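PDB 1ORU: putative metal-sulfur cluster biosynthesis proteins YuaD from Bacillus subtilis, which is of unknown function but, as a MOSC-domain protein, may bind molybdenum and pyridoxal phosphate. Local coordinates for residues A[31-36]-A[96-101]; A[114-117]-A[121-124]. All coordinates share one frame; numbering follows the deposited sequence.

Overall arrangement
The centres of contacts 1 and 2 lie about 9 Å apart, on the same side of the chain centre, and contact 1 closes before contact 2 opens in the sequence. Strand pairing shows that 98-101, 114-116 and 122-128 belong to one curled sheet that closes on itself as a barrel, whereas 30-33 belongs to a separate two-stranded sheet. Phe33 of contact 1 joins the two: its CE2 lies 3.7 Å from Leu123 CD2 and 3.8 Å from Phe117 CE2, and its CD2 is 4.1 Å from Ala121 CB. Ile115, Leu123 and Phe117 thus share the core that Phe33 reaches, while the face with Arg114, Ile116, Ala122 and Leu124 packs on the second subunit.

Contact 1. Residues A[31-36]-A[96-101]; sequences LDFDYG and ANVAVS
Leu31 and Asn97 are the nearest backbone pair of 31-36 and 96-101, yet their CA atoms are 8.9 Å apart, too far for strand pairing; only side chains of Leu31 and Phe33 reach across, to a backbone oxygen in one case and a methyl in the other. Strand 98-101 is part of the closed MOSC beta barrel, held between strands 5-17 (antiparallel) and 69-73 (parallel). Strand 30-33 pairs instead with 171-174, through backbone bonds of Leu31 with Val173 and Phe33 with Gly171, and lies at one end of the barrel, with Phe33 directed into the core. The interface is small, 106 Å² summed over both sides, and the four residues that make it are buried.

Leu31 has its CB directed at 96-101 and continues in that direction, extended at chi2 (180°), which carries CD1 to 3.6 Å from the carbonyl O of Asn97, a van der Waals approach of a methyl group to a backbone oxygen. Both Leu31 and Val98 also touch Leu15 of strand 5-17, a shared neighbour of both segments. Phe33 starts out roughly along the interface, but the far end of the ring, CZ, reaches Val98. The two side chains run at a slant to each other. Val98 places CG1 anti to its backbone N (chi1 -175°), which leaves CG2 as the branch in contact: this methyl meets the ring at its edge, near the ring plane, 4.0 Å from Phe33 CZ.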
loop_
_atom_site.group_PDB
_atom_site.type_symbol
_atom_site.label_atom_id
_atom_site.label_comp_id
_atom_site.label_asym_id
_atom_site.label_seq_id
_atom_site.Cartn_x
_atom_site.Cartn_y
_atom_site.Cartn_z
ATOM N N LEU A 31 14.302 -17.534 5.492
ATOM C CA LEU A 31 14.480 -16.216 4.888
ATOM C C LEU A 31 14.376 -15.173 5.987
ATOM O O LEU A 31 13.640 -15.353 6.959
ATOM C CB LEU A 31 13.394 -15.915 3.852
ATOM C CG LEU A 31 13.366 -16.645 2.510
ATOM C CD1 LEU A 31 12.175 -16.150 1.695
ATOM C CD2 LEU A 31 14.667 -16.391 1.759
ATOM N N ASP A 32 15.128 -14.089 5.837
ATOM C CA ASP A 32 15.057 -13.004 6.795
ATOM C C ASP A 32 14.271 -11.884 6.134
ATOM O O ASP A 32 14.571 -11.492 5.004
ATOM C CB ASP A 32 16.452 -12.495 7.162
ATOM C CG ASP A 32 17.211 -13.460 8.037
ATOM O OD1 ASP A 32 16.649 -13.897 9.066
ATOM O OD2 ASP A 32 18.373 -13.775 7.703
ATOM N N PHE A 33 13.241 -11.400 6.817
ATOM C CA PHE A 33 12.450 -10.289 6.309
ATOM C C PHE A 33 12.892 -9.079 7.119
ATOM O O PHE A 33 12.963 -9.138 8.347
ATOM C CB PHE A 33 10.946 -10.494 6.539
ATOM C CG PHE A 33 10.295 -11.476 5.602
ATOM C CD1 PHE A 33 10.957 -11.949 4.473
ATOM C CD2 PHE A 33 8.990 -11.905 5.841
ATOM C CE1 PHE A 33 10.327 -12.835 3.591
ATOM C CE2 PHE A 33 8.350 -12.787 4.966
ATOM C CZ PHE A 33 9.022 -13.253 3.841
ATOM N N ASP A 34 13.199 -7.991 6.431
ATOM C CA ASP A 34 13.613 -6.765 7.103
ATOM C C ASP A 34 12.996 -5.634 6.290
ATOM O O ASP A 34 12.490 -5.862 5.192
ATOM C CB ASP A 34 15.142 -6.646 7.102
ATOM C CG ASP A 34 15.655 -5.614 8.097
ATOM O OD1 ASP A 34 14.839 -4.878 8.691
ATOM O OD2 ASP A 34 16.887 -5.541 8.287
ATOM N N TYR A 35 13.013 -4.417 6.820
ATOM C CA TYR A 35 12.455 -3.308 6.065
ATOM C C TYR A 35 13.194 -3.265 4.727
ATOM O O TYR A 35 14.421 -3.246 4.691
ATOM C CB TYR A 35 12.637 -2.003 6.841
ATOM C CG TYR A 35 11.886 -2.006 8.155
ATOM C CD1 TYR A 35 10.507 -2.191 8.184
ATOM C CD2 TYR A 35 12.557 -1.841 9.367
ATOM C CE1 TYR A 35 9.808 -2.213 9.394
ATOM C CE2 TYR A 35 11.869 -1.857 10.577
ATOM C CZ TYR A 35 10.494 -2.043 10.583
ATOM O OH TYR A 35 9.802 -2.047 11.777
ATOM N N GLY A 36 12.445 -3.283 3.632
ATOM C CA GLY A 36 13.070 -3.266 2.321
ATOM C C GLY A 36 12.945 -4.609 1.622
ATOM O O GLY A 36 13.102 -4.702 0.399
ATOM N N ALA A 96 8.642 -15.994 -7.290
ATOM C CA ALA A 96 8.004 -15.833 -5.985
ATOM C C ALA A 96 8.998 -16.019 -4.839
ATOM O O ALA A 96 9.968 -16.765 -4.960
ATOM C CB ALA A 96 6.861 -16.827 -5.841
ATOM N N ASN A 97 8.747 -15.331 -3.728
ATOM C CA ASN A 97 9.595 -15.439 -2.544
ATOM C C ASN A 97 8.903 -16.338 -1.532
ATOM O O ASN A 97 9.547 -16.953 -0.683
ATOM C CB ASN A 97 9.830 -14.066 -1.923
ATOM C CG ASN A 97 10.594 -13.145 -2.840
ATOM O OD1 ASN A 97 11.741 -13.428 -3.209
ATOM N ND2 ASN A 97 9.969 -12.045 -3.228
ATOM N N VAL A 98 7.580 -16.395 -1.619
ATOM C CA VAL A 98 6.800 -17.232 -0.724
ATOM C C VAL A 98 5.684 -17.911 -1.503
ATOM O O VAL A 98 4.969 -17.275 -2.282
ATOM C CB VAL A 98 6.151 -16.409 0.423
ATOM C CG1 VAL A 98 5.444 -17.348 1.405
ATOM C CG2 VAL A 98 7.208 -15.586 1.142
ATOM N N ALA A 99 5.560 -19.215 -1.311
ATOM C CA ALA A 99 4.500 -19.967 -1.956
ATOM C C ALA A 99 3.647 -20.450 -0.796
ATOM O O ALA A 99 4.126 -21.175 0.078
ATOM C CB ALA A 99 5.075 -21.147 -2.737
ATOM N N VAL A 100 2.387 -20.031 -0.770
ATOM C CA VAL A 100 1.491 -20.426 0.307
ATOM C C VAL A 100 0.462 -21.452 -0.144
ATOM O O VAL A 100 0.195 -21.591 -1.339
ATOM C CB VAL A 100 0.733 -19.205 0.881
ATOM C CG1 VAL A 100 1.728 -18.170 1.389
ATOM C CG2 VAL A 100 -0.178 -18.603 -0.181
ATOM N N SER A 101 -0.086 -22.189 0.818
ATOM C CA SER A 101 -1.132 -23.165 0.530
ATOM C C SER A 101 -2.288 -22.799 1.452
ATOM O O SER A 101 -2.086 -22.167 2.499
ATOM C CB SER A 101 -0.659 -24.609 0.780
ATOM O OG SER A 101 -0.389 -24.876 2.145
#

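Contact 2. Residues A[114-117]-A[121-124]; sequences RIIF and AALL
Arg114 and Leu124 lie side by side and point the same way, with Leu124 CD1 over one face of the guanidinium, displaced toward the rim and 3.8 Å from Arg114 NE. A bend in the arginine chain at chi2 (73°) brings one face of the flat group under the leucine methyl. Its polar end is held from outside the pair: NE forms a salt bridge with Glu168 on strand 163-169. On the same sheet face, Ile116 sends CG1 to 3.9 Å from Ala122 CB. This face turns to the second subunit, where Glu54, Met56, Phe57 and Arg66 of that subunit pack on Arg114, Ile116, Ala122 and Leu124 respectively.

The strands form a beta hairpin of the MOSC barrel, antiparallel at 166° with axes 4.6 Å apart. Ile115 and Leu123 are its hydrogen-bonded pair: Ile115 N to Leu123 O is 3.0 Å and Leu123 N to Ile115 O is 2.9 Å. Their side chains occupy the opposite face and reach Ile71 of strand 69-73, which pairs with neither strand, evidence that this face is the barrel interior.

Toward the turn, Phe117 N donates to Ala121 O at 2.9 Å in a nearly straight bond (177°). The same oxygen lies in the plane of the Phe117 ring, at its edge, 3.7 Å from CD2. Farther round that edge, Phe117 CE2 meets Leu123 CD1 at 4.1 Å, the two side chains slanting across each other.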
loop_
_atom_site.group_PDB
_atom_site.type_symbol
_atom_site.label_atom_id
_atom_site.label_comp_id
_atom_site.label_asym_id
_atom_site.label_seq_id
_atom_site.Cartn_x
_atom_site.Cartn_y
_atom_site.Cartn_z
ATOM N N ARG A 114 -2.855 -8.149 6.224
ATOM C CA ARG A 114 -1.560 -8.518 6.785
ATOM C C ARG A 114 -1.398 -10.027 6.824
ATOM O O ARG A 114 -2.375 -10.753 7.015
ATOM C CB ARG A 114 -1.428 -8.000 8.220
ATOM C CG ARG A 114 -0.805 -6.639 8.363
ATOM C CD ARG A 114 -1.725 -5.526 7.914
ATOM N NE ARG A 114 -1.190 -4.252 8.376
ATOM C CZ ARG A 114 -1.901 -3.140 8.509
ATOM N NH1 ARG A 114 -3.196 -3.132 8.203
ATOM N NH2 ARG A 114 -1.318 -2.040 8.975
ATOM N N ILE A 115 -0.165 -10.487 6.625
ATOM C CA ILE A 115 0.184 -11.906 6.699
ATOM C C ILE A 115 1.290 -11.966 7.751
ATOM O O ILE A 115 2.383 -11.421 7.553
ATOM C CB ILE A 115 0.731 -12.449 5.363
ATOM C CG1 ILE A 115 -0.354 -12.358 4.287
ATOM C CG2 ILE A 115 1.182 -13.902 5.543
ATOM C CD1 ILE A 115 0.110 -12.781 2.905
ATOM N N ILE A 116 1.007 -12.634 8.864
ATOM C CA ILE A 116 1.953 -12.712 9.968
ATOM C C ILE A 116 2.480 -14.120 10.231
ATOM O O ILE A 116 1.719 -15.090 10.248
ATOM C CB ILE A 116 1.300 -12.144 11.244
ATOM C CG1 ILE A 116 0.789 -10.727 10.960
ATOM C CG2 ILE A 116 2.301 -12.132 12.398
ATOM C CD1 ILE A 116 0.196 -10.027 12.173
ATOM N N PHE A 117 3.790 -14.210 10.431
ATOM C CA PHE A 117 4.484 -15.468 10.681
ATOM C C PHE A 117 4.700 -15.700 12.184
ATOM O O PHE A 117 4.568 -14.777 12.982
ATOM C CB PHE A 117 5.819 -15.454 9.927
ATOM C CG PHE A 117 5.671 -15.508 8.425
ATOM C CD1 PHE A 117 5.938 -16.681 7.727
ATOM C CD2 PHE A 117 5.269 -14.383 7.708
ATOM C CE1 PHE A 117 5.811 -16.733 6.326
ATOM C CE2 PHE A 117 5.139 -14.426 6.313
ATOM C CZ PHE A 117 5.411 -15.604 5.623
ATOM N N ALA A 121 7.309 -11.782 12.141
ATOM C CA ALA A 121 7.535 -11.126 10.853
ATOM C C ALA A 121 6.160 -10.900 10.231
ATOM O O ALA A 121 5.286 -11.775 10.299
ATOM C CB ALA A 121 8.389 -12.009 9.942
ATOM N N ALA A 122 5.960 -9.728 9.638
ATOM C CA ALA A 122 4.666 -9.406 9.044
ATOM C C ALA A 122 4.773 -8.724 7.688
ATOM O O ALA A 122 5.631 -7.865 7.465
ATOM C CB ALA A 122 3.863 -8.525 9.999
ATOM N N LEU A 123 3.883 -9.120 6.785
ATOM C CA LEU A 123 3.836 -8.558 5.442
ATOM C C LEU A 123 2.562 -7.738 5.254
ATOM O O LEU A 123 1.472 -8.146 5.681
ATOM C CB LEU A 123 3.880 -9.680 4.397
ATOM C CG LEU A 123 5.128 -10.570 4.410
ATOM C CD1 LEU A 123 5.029 -11.634 3.329
ATOM C CD2 LEU A 123 6.355 -9.712 4.195
ATOM N N LEU A 124 2.713 -6.577 4.625
ATOM C CA LEU A 124 1.591 -5.687 4.339
ATOM C C LEU A 124 1.228 -5.915 2.876
ATOM O O LEU A 124 2.067 -5.750 1.996
ATOM C CB LEU A 124 2.005 -4.228 4.546
ATOM C CG LEU A 124 1.025 -3.159 4.050
ATOM C CD1 LEU A 124 -0.255 -3.195 4.881
ATOM C CD2 LEU A 124 1.688 -1.784 4.141
#